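Local atomic coordinates of teichoic acid D-alanine hydrolase (Staphylococcus aureus, PDB entry 5ZH8), a protein that hydrolyses the ester bonds that hold D-alanine on wall teichoic acid and lipoteichoic acid, affecting methicillin resistance and cell wall structure in Staphylococcus aureus. Residues 180-189 against 276-284; 151-159 against 218-226. All blocks are in the same frame, centred on the assembly; numbering follows the deposited sequence.

Contact 1: residues 180-189 against 276-284; sequences YKSSKDYKNL and PNILDQYYG
Two loops of the beta-lactamase-like fold, 180-189 and 276-284, close on each other around the buried side-chain amide of Q281. Its OE1 accepts two bonds. Y180 OH lies 2.8 Å from Q281 OE1, tilted 21° from the carbonyl plane. S183 N sits 3.1 Å from Q281 OE1 in that plane, on a lone pair. On the other end of the amide, Q281 NE2 gives its hydrogen to S183 O at 2.7 Å. S183 thus grips both ends of the amide and fixes its rotation, with the Y180 ring almost perpendicular to it. The edge of the Y186 ring also comes up to OE1. With chi1 at 179°, the Y180 ring swings away from its backbone N and reaches Y282 as an offset edge-to-face pair, centroids 5.7 Å apart. S182 CB meets I278 CD1 at 3.6 Å, and at the far end N188 CA makes a CA-H...O contact with D280 O. Y282 OH bonds D213, and Y180 N bonds N212. These two partners belong to a Tyr-Asn-Asp sequence that probably occupies the place of the Tyr-X-Asn motif of the serine beta-lactamase and penicillin-binding protein fold, with D213 where that motif has Asn.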
ATOM      1  N   TYR A 180       4.687  -3.562  17.275  1.00 69.35           N
ATOM      2  CA  TYR A 180       4.042  -2.477  17.988  1.00 70.05           C
ATOM      3  C   TYR A 180       2.649  -2.311  17.428  1.00 72.03           C
ATOM      4  O   TYR A 180       2.465  -2.092  16.231  1.00 70.87           O
ATOM      5  CB  TYR A 180       4.790  -1.160  17.833  1.00 67.10           C
ATOM      6  CG  TYR A 180       4.134   0.007  18.549  1.00 67.56           C
ATOM      7  CD1 TYR A 180       4.014   0.012  19.930  1.00 69.42           C
ATOM      8  CD2 TYR A 180       3.647   1.108  17.848  1.00 66.47           C
ATOM      9  CE1 TYR A 180       3.428   1.077  20.599  1.00 70.29           C
ATOM     10  CE2 TYR A 180       3.063   2.177  18.508  1.00 67.43           C
ATOM     11  CZ  TYR A 180       2.954   2.158  19.884  1.00 69.26           C
ATOM     12  OH  TYR A 180       2.368   3.217  20.535  1.00 70.21           O
ATOM     13  N   LYS A 181       1.665  -2.463  18.295  1.00 75.65           N
ATOM     14  CA  LYS A 181       0.279  -2.233  17.943  1.00 77.81           C
ATOM     15  C   LYS A 181      -0.079  -0.867  18.501  1.00 78.14           C
ATOM     16  O   LYS A 181      -0.296  -0.737  19.708  1.00 80.29           O
ATOM     17  CB  LYS A 181      -0.614  -3.317  18.553  1.00 81.80           C
ATOM     18  CG  LYS A 181      -0.674  -4.607  17.745  1.00 82.70           C
ATOM     19  CD  LYS A 181      -1.761  -5.539  18.263  1.00 86.97           C
ATOM     20  CE  LYS A 181      -3.161  -5.056  17.909  1.00 88.75           C
ATOM     21  NZ  LYS A 181      -4.158  -5.549  18.899  1.00 93.24           N
ATOM     22  N   SER A 182      -0.130   0.147  17.633  1.00 76.31           N
ATOM     23  CA  SER A 182      -0.466   1.512  18.045  1.00 76.32           C
ATOM     24  C   SER A 182      -1.891   1.632  18.615  1.00 79.83           C
ATOM     25  O   SER A 182      -2.752   0.788  18.354  1.00 81.80           O
ATOM     26  CB  SER A 182      -0.305   2.473  16.866  1.00 73.66           C
ATOM     27  OG  SER A 182      -1.022   1.995  15.742  1.00 73.95           O
ATOM     28  N   SER A 183      -2.109   2.674  19.420  1.00 80.54           N
ATOM     29  CA  SER A 183      -3.429   2.998  19.954  1.00 83.95           C
ATOM     30  C   SER A 183      -3.594   4.513  20.069  1.00 83.93           C
ATOM     31  O   SER A 183      -2.641   5.223  20.385  1.00 82.28           O
ATOM     32  CB  SER A 183      -3.631   2.352  21.323  1.00 86.80           C
ATOM     33  OG  SER A 183      -4.930   2.619  21.814  1.00 90.43           O
ATOM     34  N   LYS A 184      -4.809   4.995  19.821  1.00 86.56           N
ATOM     35  CA  LYS A 184      -5.119   6.424  19.927  1.00 87.22           C
ATOM     36  C   LYS A 184      -5.100   6.867  21.386  1.00 89.28           C
ATOM     37  O   LYS A 184      -4.894   8.044  21.685  1.00 89.22           O
ATOM     38  CB  LYS A 184      -6.491   6.722  19.310  1.00 89.76           C
ATOM     39  CG  LYS A 184      -6.583   6.415  17.821  1.00 88.17           C
ATOM     40  CD  LYS A 184      -7.997   6.663  17.302  1.00 91.12           C
ATOM     41  CE  LYS A 184      -8.038   6.876  15.798  1.00 89.16           C
ATOM     42  NZ  LYS A 184      -9.411   7.128  15.273  1.00 92.09           N
ATOM     43  N   ASP A 185      -5.326   5.913  22.286  1.00 91.23           N
ATOM     44  CA  ASP A 185      -5.258   6.146  23.724  1.00 93.29           C
ATOM     45  C   ASP A 185      -3.934   6.778  24.148  1.00 90.30           C
ATOM     46  O   ASP A 185      -3.910   7.674  24.992  1.00 91.86           O
ATOM     47  CB  ASP A 185      -5.438   4.823  24.483  1.00 95.81           C
ATOM     48  CG  ASP A 185      -6.817   4.207  24.285  1.00 99.36           C
ATOM     49  OD1 ASP A 185      -7.606   4.731  23.468  1.00 99.54           O
ATOM     50  OD2 ASP A 185      -7.105   3.192  24.953  1.00102.26           O
ATOM     51  N   TYR A 186      -2.838   6.311  23.556  1.00 86.18           N
ATOM     52  CA  TYR A 186      -1.503   6.708  23.997  1.00 83.37           C
ATOM     53  C   TYR A 186      -1.214   8.155  23.623  1.00 81.88           C
ATOM     54  O   TYR A 186      -1.213   8.517  22.448  1.00 79.70           O
ATOM     55  CB  TYR A 186      -0.431   5.776  23.424  1.00 79.81           C
ATOM     56  CG  TYR A 186      -0.714   4.295  23.613  1.00 80.76           C
ATOM     57  CD1 TYR A 186      -1.460   3.823  24.703  1.00 83.91           C
ATOM     58  CD2 TYR A 186      -0.223   3.362  22.706  1.00 78.49           C
ATOM     59  CE1 TYR A 186      -1.714   2.472  24.866  1.00 85.13           C
ATOM     60  CE2 TYR A 186      -0.472   2.006  22.867  1.00 79.88           C
ATOM     61  CZ  TYR A 186      -1.214   1.568  23.949  1.00 83.03           C
ATOM     62  OH  TYR A 186      -1.451   0.228  24.103  1.00 84.25           O
ATOM     63  N   LYS A 187      -0.973   8.971  24.643  1.00 83.18           N
ATOM     64  CA  LYS A 187      -0.808  10.405  24.480  1.00 82.74           C
ATOM     65  C   LYS A 187       0.644  10.802  24.307  1.00 79.00           C
ATOM     66  O   LYS A 187       0.923  11.942  23.940  1.00 78.15           O
ATOM     67  CB  LYS A 187      -1.370  11.135  25.704  1.00 86.96           C
ATOM     68  CG  LYS A 187      -2.810  10.783  26.054  1.00 91.21           C
ATOM     69  CD  LYS A 187      -3.795  11.086  24.927  1.00 91.95           C
ATOM     70  CE  LYS A 187      -3.933  12.580  24.658  1.00 92.57           C
ATOM     71  NZ  LYS A 187      -5.067  12.894  23.736  1.00 93.83           N
ATOM     72  N   ASN A 188       1.567   9.881  24.580  1.00 76.96           N
ATOM     73  CA  ASN A 188       2.992  10.213  24.587  1.00 74.09           C
ATOM     74  C   ASN A 188       3.890   8.994  24.393  1.00 71.94           C
ATOM     75  O   ASN A 188       3.424   7.850  24.430  1.00 72.68           O
ATOM     76  CB  ASN A 188       3.345  10.913  25.901  1.00 75.65           C
ATOM     77  CG  ASN A 188       2.954  10.101  27.115  1.00 78.05           C
ATOM     78  OD1 ASN A 188       3.350   8.948  27.259  1.00 77.15           O
ATOM     79  ND2 ASN A 188       2.172  10.705  27.996  1.00 81.25           N
ATOM     80  N   LEU A 189       5.180   9.261  24.199  1.00 69.21           N
ATOM     81  CA  LEU A 189       6.177   8.210  24.022  1.00 67.48           C
ATOM     82  C   LEU A 189       6.174   7.236  25.195  1.00 69.78           C
ATOM     83  O   LEU A 189       6.271   6.030  24.990  1.00 69.73           O
ATOM     84  CB  LEU A 189       7.569   8.823  23.859  1.00 65.25           C
ATOM     85  CG  LEU A 189       8.746   7.876  23.606  1.00 63.36           C
ATOM     86  CD1 LEU A 189       8.537   7.064  22.338  1.00 62.04           C
ATOM     87  CD2 LEU A 189      10.052   8.651  23.528  1.00 61.73           C
ATOM     88  N   PRO A 276      -3.084  11.515  10.221  1.00 68.96           N
ATOM     89  CA  PRO A 276      -2.284  10.954  11.306  1.00 67.69           C
ATOM     90  C   PRO A 276      -2.962  11.179  12.657  1.00 69.67           C
ATOM     91  O   PRO A 276      -3.303  12.314  13.003  1.00 71.01           O
ATOM     92  CB  PRO A 276      -0.971  11.730  11.214  1.00 65.61           C
ATOM     93  CG  PRO A 276      -0.894  12.195   9.805  1.00 64.53           C
ATOM     94  CD  PRO A 276      -2.315  12.490   9.426  1.00 66.98           C
ATOM     95  N   ASN A 277      -3.166  10.088  13.392  1.00 69.80           N
ATOM     96  CA  ASN A 277      -3.918  10.101  14.643  1.00 72.11           C
ATOM     97  C   ASN A 277      -3.119   9.563  15.844  1.00 71.55           C
ATOM     98  O   ASN A 277      -3.667   9.453  16.945  1.00 74.14           O
ATOM     99  CB  ASN A 277      -5.209   9.290  14.466  1.00 74.32           C
ATOM    100  CG  ASN A 277      -4.956   7.872  13.976  1.00 73.07           C
ATOM    101  OD1 ASN A 277      -3.834   7.501  13.632  1.00 70.06           O
ATOM    102  ND2 ASN A 277      -5.997   7.064  13.968  1.00 75.55           N
ATOM    103  N   ILE A 278      -1.841   9.243  15.632  1.00 68.10           N
ATOM    104  CA  ILE A 278      -1.019   8.580  16.649  1.00 67.58           C
ATOM    105  C   ILE A 278       0.408   9.142  16.763  1.00 65.21           C
ATOM    106  O   ILE A 278       1.263   8.552  17.424  1.00 64.56           O
ATOM    107  CB  ILE A 278      -0.920   7.062  16.362  1.00 66.92           C
ATOM    108  CG1 ILE A 278      -0.358   6.809  14.958  1.00 64.08           C
ATOM    109  CG2 ILE A 278      -2.279   6.403  16.525  1.00 69.96           C
ATOM    110  CD1 ILE A 278      -0.050   5.354  14.660  1.00 63.46           C
ATOM    111  N   LEU A 279       0.664  10.287  16.141  1.00 64.10           N
ATOM    112  CA  LEU A 279       2.020  10.817  16.051  1.00 61.72           C
ATOM    113  C   LEU A 279       2.525  11.378  17.385  1.00 62.74           C
ATOM    114  O   LEU A 279       3.732  11.584  17.562  1.00 61.50           O
ATOM    115  CB  LEU A 279       2.099  11.870  14.945  1.00 60.58           C
ATOM    116  CG  LEU A 279       1.716  11.417  13.525  1.00 59.21           C
ATOM    117  CD1 LEU A 279       1.979  12.544  12.542  1.00 58.09           C
ATOM    118  CD2 LEU A 279       2.475  10.160  13.124  1.00 57.31           C
ATOM    119  N   ASP A 280       1.613  11.620  18.322  1.00 65.60           N
ATOM    120  CA  ASP A 280       1.991  11.991  19.699  1.00 66.89           C
ATOM    121  C   ASP A 280       2.737  10.879  20.457  1.00 65.63           C
ATOM    122  O   ASP A 280       3.487  11.164  21.383  1.00 65.39           O
ATOM    123  CB  ASP A 280       0.763  12.465  20.506  1.00 70.73           C
ATOM    124  CG  ASP A 280      -0.372  11.446  20.537  1.00 73.04           C
ATOM    125  OD1 ASP A 280      -0.331  10.437  19.789  1.00 72.02           O
ATOM    126  OD2 ASP A 280      -1.325  11.674  21.314  1.00 76.49           O
ATOM    127  N   GLN A 281       2.539   9.626  20.049  1.00 64.66           N
ATOM    128  CA  GLN A 281       3.197   8.478  20.672  1.00 64.07           C
ATOM    129  C   GLN A 281       4.344   7.916  19.824  1.00 61.09           C
ATOM    130  O   GLN A 281       4.936   6.895  20.176  1.00 60.60           O
ATOM    131  CB  GLN A 281       2.158   7.378  20.930  1.00 66.03           C
ATOM    132  CG  GLN A 281       1.866   6.469  19.736  1.00 64.78           C
ATOM    133  CD  GLN A 281       0.446   5.932  19.712  1.00 67.33           C
ATOM    134  OE1 GLN A 281       0.231   4.724  19.636  1.00 67.72           O
ATOM    135  NE2 GLN A 281      -0.534   6.833  19.769  1.00 68.97           N
ATOM    136  N   TYR A 282       4.657   8.583  18.712  1.00 59.30           N
ATOM    137  CA  TYR A 282       5.590   8.052  17.713  1.00 56.79           C
ATOM    138  C   TYR A 282       6.900   8.834  17.604  1.00 55.32           C
ATOM    139  O   TYR A 282       7.520   8.874  16.535  1.00 53.78           O
ATOM    140  CB  TYR A 282       4.895   7.960  16.342  1.00 55.95           C
ATOM    141  CG  TYR A 282       4.716   6.537  15.865  1.00 55.60           C
ATOM    142  CD1 TYR A 282       5.753   5.869  15.216  1.00 53.54           C
ATOM    143  CD2 TYR A 282       3.526   5.851  16.084  1.00 57.53           C
ATOM    144  CE1 TYR A 282       5.601   4.564  14.789  1.00 53.69           C
ATOM    145  CE2 TYR A 282       3.366   4.545  15.660  1.00 57.76           C
ATOM    146  CZ  TYR A 282       4.406   3.905  15.013  1.00 55.87           C
ATOM    147  OH  TYR A 282       4.242   2.608  14.590  1.00 56.54           O
ATOM    148  N   TYR A 283       7.335   9.430  18.711  1.00 56.44           N
ATOM    149  CA  TYR A 283       8.588  10.187  18.725  1.00 55.24           C
ATOM    150  C   TYR A 283       9.771   9.253  18.535  1.00 53.60           C
ATOM    151  O   TYR A 283      10.059   8.427  19.397  1.00 54.42           O
ATOM    152  CB  TYR A 283       8.735  10.984  20.022  1.00 57.08           C
ATOM    153  CG  TYR A 283       7.923  12.260  20.031  1.00 58.63           C
ATOM    154  CD1 TYR A 283       6.574  12.243  20.359  1.00 60.79           C
ATOM    155  CD2 TYR A 283       8.505  13.482  19.700  1.00 58.19           C
ATOM    156  CE1 TYR A 283       5.825  13.406  20.359  1.00 62.45           C
ATOM    157  CE2 TYR A 283       7.764  14.649  19.698  1.00 59.89           C
ATOM    158  CZ  TYR A 283       6.422  14.604  20.033  1.00 61.98           C
ATOM    159  OH  TYR A 283       5.663  15.752  20.052  1.00 64.33           O
ATOM    160  N   GLY A 284      10.428   9.372  17.385  1.00 51.82           N
ATOM    161  CA  GLY A 284      11.619   8.589  17.075  1.00 50.48           C
ATOM    162  C   GLY A 284      11.432   7.513  16.023  1.00 49.64           C
ATOM    163  O   GLY A 284      12.416   7.028  15.465  1.00 48.66           O
TER

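Contact 2: residues 151-159 against 218-226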
ATOM      1  N   PRO A 151      22.343  -3.735  27.968  1.00 63.66           N
ATOM      2  CA  PRO A 151      20.904  -3.962  27.876  1.00 64.04           C
ATOM      3  C   PRO A 151      20.060  -2.708  28.093  1.00 63.14           C
ATOM      4  O   PRO A 151      20.546  -1.722  28.643  1.00 62.77           O
ATOM      5  CB  PRO A 151      20.641  -4.980  28.987  1.00 67.10           C
ATOM      6  CG  PRO A 151      21.691  -4.702  29.995  1.00 68.00           C
ATOM      7  CD  PRO A 151      22.899  -4.266  29.226  1.00 65.97           C
ATOM      8  N   VAL A 152      18.807  -2.761  27.649  1.00 62.86           N
ATOM      9  CA  VAL A 152      17.867  -1.654  27.853  1.00 62.33           C
ATOM     10  C   VAL A 152      17.605  -1.413  29.336  1.00 64.41           C
ATOM     11  O   VAL A 152      17.506  -0.266  29.772  1.00 64.14           O
ATOM     12  CB  VAL A 152      16.478  -1.829  27.151  1.00 62.20           C
ATOM     13  CG1 VAL A 152      16.244  -0.712  26.147  1.00 59.77           C
ATOM     14  CG2 VAL A 152      16.250  -3.191  26.499  1.00 62.76           C
ATOM     15  N   SER A 153      17.484  -2.500  30.092  1.00 66.78           N
ATOM     16  CA  SER A 153      17.178  -2.423  31.524  1.00 69.48           C
ATOM     17  C   SER A 153      18.185  -1.561  32.291  1.00 69.55           C
ATOM     18  O   SER A 153      17.835  -0.940  33.288  1.00 71.01           O
ATOM     19  CB  SER A 153      17.096  -3.829  32.132  1.00 72.04           C
ATOM     20  OG  SER A 153      18.241  -4.602  31.813  1.00 71.48           O
ATOM     21  N   LYS A 154      19.427  -1.520  31.815  1.00 68.44           N
ATOM     22  CA  LYS A 154      20.462  -0.677  32.418  1.00 68.65           C
ATOM     23  C   LYS A 154      20.081   0.804  32.375  1.00 67.74           C
ATOM     24  O   LYS A 154      20.176   1.503  33.388  1.00 69.22           O
ATOM     25  CB  LYS A 154      21.804  -0.886  31.711  1.00 67.15           C
ATOM     26  CG  LYS A 154      22.985  -0.256  32.418  1.00 67.59           C
ATOM     27  CD  LYS A 154      24.228  -0.343  31.562  1.00 66.24           C
ATOM     28  CE  LYS A 154      25.461   0.079  32.348  1.00 67.30           C
ATOM     29  NZ  LYS A 154      26.580   0.460  31.447  1.00 65.63           N
ATOM     30  N   TYR A 155      19.637   1.267  31.207  1.00 65.64           N
ATOM     31  CA  TYR A 155      19.318   2.682  31.008  1.00 64.74           C
ATOM     32  C   TYR A 155      17.845   2.999  31.254  1.00 66.39           C
ATOM     33  O   TYR A 155      17.494   4.144  31.543  1.00 66.41           O
ATOM     34  CB  TYR A 155      19.729   3.127  29.602  1.00 61.62           C
ATOM     35  CG  TYR A 155      21.131   2.699  29.230  1.00 60.45           C
ATOM     36  CD1 TYR A 155      22.246   3.404  29.673  1.00 60.22           C
ATOM     37  CD2 TYR A 155      21.337   1.573  28.446  1.00 59.82           C
ATOM     38  CE1 TYR A 155      23.525   2.994  29.345  1.00 59.74           C
ATOM     39  CE2 TYR A 155      22.618   1.158  28.104  1.00 59.26           C
ATOM     40  CZ  TYR A 155      23.711   1.872  28.557  1.00 59.20           C
ATOM     41  OH  TYR A 155      24.985   1.465  28.228  1.00 58.54           O
ATOM     42  N   LEU A 156      16.996   1.982  31.154  1.00 68.22           N
ATOM     43  CA  LEU A 156      15.556   2.146  31.299  1.00 70.15           C
ATOM     44  C   LEU A 156      15.032   1.063  32.248  1.00 73.83           C
ATOM     45  O   LEU A 156      14.383   0.115  31.813  1.00 74.40           O
ATOM     46  CB  LEU A 156      14.900   2.059  29.915  1.00 68.37           C
ATOM     47  CG  LEU A 156      13.528   2.696  29.719  1.00 69.05           C
ATOM     48  CD1 LEU A 156      13.501   4.165  30.159  1.00 69.27           C
ATOM     49  CD2 LEU A 156      13.129   2.558  28.255  1.00 66.98           C
ATOM     50  N   PRO A 157      15.328   1.206  33.560  1.00 76.84           N
ATOM     51  CA  PRO A 157      15.091   0.199  34.615  1.00 80.21           C
ATOM     52  C   PRO A 157      13.738  -0.504  34.575  1.00 82.49           C
ATOM     53  O   PRO A 157      13.670  -1.710  34.809  1.00 84.06           O
ATOM     54  CB  PRO A 157      15.212   1.011  35.904  1.00 82.05           C
ATOM     55  CG  PRO A 157      16.138   2.120  35.560  1.00 79.61           C
ATOM     56  CD  PRO A 157      15.941   2.431  34.111  1.00 76.69           C
ATOM     57  N   TRP A 158      12.677   0.247  34.291  1.00 83.06           N
ATOM     58  CA  TRP A 158      11.318  -0.307  34.288  1.00 85.70           C
ATOM     59  C   TRP A 158      11.018  -1.183  33.070  1.00 84.48           C
ATOM     60  O   TRP A 158      10.133  -2.034  33.139  1.00 86.67           O
ATOM     61  CB  TRP A 158      10.252   0.792  34.438  1.00 86.91           C
ATOM     62  CG  TRP A 158      10.406   1.977  33.535  1.00 84.32           C
ATOM     63  CD1 TRP A 158      11.061   3.142  33.817  1.00 83.61           C
ATOM     64  CD2 TRP A 158       9.879   2.123  32.218  1.00 82.74           C
ATOM     65  NE1 TRP A 158      10.980   4.002  32.753  1.00 81.30           N
ATOM     66  CE2 TRP A 158      10.259   3.403  31.755  1.00 80.76           C
ATOM     67  CE3 TRP A 158       9.124   1.294  31.377  1.00 82.94           C
ATOM     68  CZ2 TRP A 158       9.911   3.876  30.488  1.00 78.80           C
ATOM     69  CZ3 TRP A 158       8.769   1.769  30.121  1.00 80.82           C
ATOM     70  CH2 TRP A 158       9.165   3.049  29.689  1.00 78.77           C
ATOM     71  N   PHE A 159      11.750  -0.992  31.972  1.00 81.17           N
ATOM     72  CA  PHE A 159      11.588  -1.842  30.797  1.00 79.99           C
ATOM     73  C   PHE A 159      12.171  -3.238  31.050  1.00 81.89           C
ATOM     74  O   PHE A 159      13.262  -3.573  30.579  1.00 80.27           O
ATOM     75  CB  PHE A 159      12.230  -1.201  29.561  1.00 76.08           C
ATOM     76  CG  PHE A 159      11.753  -1.793  28.264  1.00 74.70           C
ATOM     77  CD1 PHE A 159      10.620  -1.290  27.643  1.00 74.10           C
ATOM     78  CD2 PHE A 159      12.423  -2.863  27.676  1.00 74.08           C
ATOM     79  CE1 PHE A 159      10.167  -1.832  26.462  1.00 73.14           C
ATOM     80  CE2 PHE A 159      11.973  -3.413  26.488  1.00 73.12           C
ATOM     81  CZ  PHE A 159      10.844  -2.896  25.880  1.00 72.68           C
ATOM     82  N   VAL A 218      11.357   2.399  21.810  1.00 54.66           N
ATOM     83  CA  VAL A 218      12.109   2.080  23.031  1.00 55.82           C
ATOM     84  C   VAL A 218      13.457   2.797  23.065  1.00 54.10           C
ATOM     85  O   VAL A 218      13.886   3.280  24.118  1.00 54.87           O
ATOM     86  CB  VAL A 218      12.391   0.558  23.143  1.00 56.93           C
ATOM     87  CG1 VAL A 218      13.389   0.261  24.261  1.00 57.87           C
ATOM     88  CG2 VAL A 218      11.094  -0.215  23.332  1.00 59.17           C
ATOM     89  N   LEU A 219      14.131   2.839  21.916  1.00 51.85           N
ATOM     90  CA  LEU A 219      15.411   3.544  21.793  1.00 50.48           C
ATOM     91  C   LEU A 219      15.252   5.044  21.988  1.00 50.26           C
ATOM     92  O   LEU A 219      16.110   5.686  22.586  1.00 50.68           O
ATOM     93  CB  LEU A 219      16.072   3.277  20.438  1.00 48.60           C
ATOM     94  CG  LEU A 219      16.726   1.907  20.242  1.00 48.79           C
ATOM     95  CD1 LEU A 219      17.217   1.762  18.810  1.00 47.25           C
ATOM     96  CD2 LEU A 219      17.831   1.660  21.253  1.00 49.54           C
ATOM     97  N   ALA A 220      14.163   5.602  21.476  1.00 50.29           N
ATOM     98  CA  ALA A 220      13.864   7.015  21.685  1.00 50.66           C
ATOM     99  C   ALA A 220      13.679   7.321  23.178  1.00 52.88           C
ATOM    100  O   ALA A 220      14.130   8.358  23.659  1.00 53.40           O
ATOM    101  CB  ALA A 220      12.624   7.420  20.898  1.00 50.62           C
ATOM    102  N   LYS A 221      13.026   6.418  23.907  1.00 54.54           N
ATOM    103  CA  LYS A 221      12.830   6.594  25.342  1.00 56.94           C
ATOM    104  C   LYS A 221      14.148   6.441  26.108  1.00 56.97           C
ATOM    105  O   LYS A 221      14.389   7.150  27.094  1.00 58.03           O
ATOM    106  CB  LYS A 221      11.789   5.604  25.872  1.00 59.21           C
ATOM    107  CG  LYS A 221      11.370   5.846  27.314  1.00 62.22           C
ATOM    108  CD  LYS A 221      10.592   7.151  27.457  1.00 63.35           C
ATOM    109  CE  LYS A 221      10.993   7.909  28.715  1.00 65.28           C
ATOM    110  NZ  LYS A 221      10.585   9.340  28.655  1.00 65.87           N
ATOM    111  N   VAL A 222      14.993   5.512  25.654  1.00 55.66           N
ATOM    112  CA  VAL A 222      16.346   5.348  26.197  1.00 55.30           C
ATOM    113  C   VAL A 222      17.103   6.676  26.092  1.00 54.19           C
ATOM    114  O   VAL A 222      17.737   7.124  27.056  1.00 55.03           O
ATOM    115  CB  VAL A 222      17.125   4.221  25.463  1.00 54.19           C
ATOM    116  CG1 VAL A 222      18.616   4.266  25.790  1.00 53.93           C
ATOM    117  CG2 VAL A 222      16.551   2.850  25.808  1.00 55.62           C
ATOM    118  N   ILE A 223      17.021   7.301  24.917  1.00 52.09           N
ATOM    119  CA  ILE A 223      17.641   8.604  24.687  1.00 51.24           C
ATOM    120  C   ILE A 223      17.123   9.615  25.703  1.00 52.78           C
ATOM    121  O   ILE A 223      17.902  10.327  26.328  1.00 53.35           O
ATOM    122  CB  ILE A 223      17.392   9.118  23.248  1.00 49.43           C
ATOM    123  CG1 ILE A 223      18.155   8.257  22.235  1.00 47.85           C
ATOM    124  CG2 ILE A 223      17.805  10.579  23.097  1.00 49.36           C
ATOM    125  CD1 ILE A 223      17.677   8.410  20.810  1.00 46.43           C
ATOM    126  N   GLU A 224      15.807   9.668  25.870  1.00 53.66           N
ATOM    127  CA  GLU A 224      15.208  10.614  26.804  1.00 55.68           C
ATOM    128  C   GLU A 224      15.663  10.364  28.240  1.00 57.44           C
ATOM    129  O   GLU A 224      15.976  11.307  28.963  1.00 58.31           O
ATOM    130  CB  GLU A 224      13.681  10.570  26.724  1.00 56.60           C
ATOM    131  CG  GLU A 224      13.114  11.241  25.486  1.00 55.39           C
ATOM    132  CD  GLU A 224      11.607  11.366  25.528  1.00 56.94           C
ATOM    133  OE1 GLU A 224      10.958  10.627  26.305  1.00 58.78           O
ATOM    134  OE2 GLU A 224      11.072  12.210  24.779  1.00 56.66           O
ATOM    135  N   GLU A 225      15.707   9.091  28.630  1.00 57.99           N
ATOM    136  CA  GLU A 225      16.024   8.699  30.004  1.00 60.10           C
ATOM    137  C   GLU A 225      17.481   8.997  30.368  1.00 59.64           C
ATOM    138  O   GLU A 225      17.743   9.485  31.456  1.00 61.59           O
ATOM    139  CB  GLU A 225      15.733   7.205  30.210  1.00 60.94           C
ATOM    140  CG  GLU A 225      15.722   6.751  31.660  1.00 63.76           C
ATOM    141  CD  GLU A 225      14.523   7.258  32.436  1.00 66.45           C
ATOM    142  OE1 GLU A 225      13.433   7.428  31.829  1.00 66.43           O
ATOM    143  OE2 GLU A 225      14.674   7.478  33.663  1.00 68.66           O
ATOM    144  N   VAL A 226      18.415   8.695  29.464  1.00 57.51           N
ATOM    145  CA  VAL A 226      19.844   8.898  29.737  1.00 57.19           C
ATOM    146  C   VAL A 226      20.226  10.367  29.711  1.00 56.97           C
ATOM    147  O   VAL A 226      21.112  10.784  30.455  1.00 58.34           O
ATOM    148  CB  VAL A 226      20.773   8.137  28.758  1.00 55.50           C
ATOM    149  CG1 VAL A 226      20.544   6.639  28.840  1.00 55.94           C
ATOM    150  CG2 VAL A 226      20.622   8.645  27.335  1.00 53.67           C
TER
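The F159 ring carries V218 CG1 over one face; on that same side, displaced past the rim, V218 CG2 lies 3.6 Å from F159 CE1. W158 has L156 CG over one face of its indole, E225 OE1 at the edge near the ring plane, and K221 CG obliquely placed, 4.0 Å from W158 CZ2. The Y155 ring has K154 CD over one face, while V226 CG1 approaches it obliquely and lies 3.7 Å from Y155 CB. Y155 OH is hydrogen-bonded to N147 N. Between these rings the apolar side chains fill the join. V152 CG1 fits between two successive turns of helix 213-227, at 3.6 Å from both V218 CG1 and V222 CG2. L156 bridges K221 and E225, one turn apart: CD2 rests on K221 CG at 3.8 Å, and CD1 lies against the aliphatic part of E225. K221 has CG anti to its backbone N (chi1 -172°), which brings its chain across L156 at about a right angle before bends at chi2 and chi3 take NZ away to a salt bridge with E224 and another with D190. The contact is therefore apolar in the middle, with charged groups on one flank. Helix 167-171 touches V152, Y155 and V218, helix 189-199 covers W158 and F159, and helix 129-142 reaches V226, so the short helix 152-155 and its following turn are packed into a cluster of helices.

In the fold
Along the chain the segments alternate: 151-159 of contact 2, 180-189 of contact 1, then 218-226 of contact 2 and 276-284 of contact 1. The centres of the two contacts are about 18 Å apart, yet they meet at helix 213-227. L189, where helix 189-199 starts, packs on A220, K221 and E224, and Y283 O also touches A220. The start of helix 213-227 supplies D213 to contact 1, while its later turns form one half of contact 2. Contact 1 reaches toward the large antiparallel sheet through F346, whereas contact 2 stays among helices. Together they tie chain-distant parts of the beta-lactamase-like fold to one shared helix.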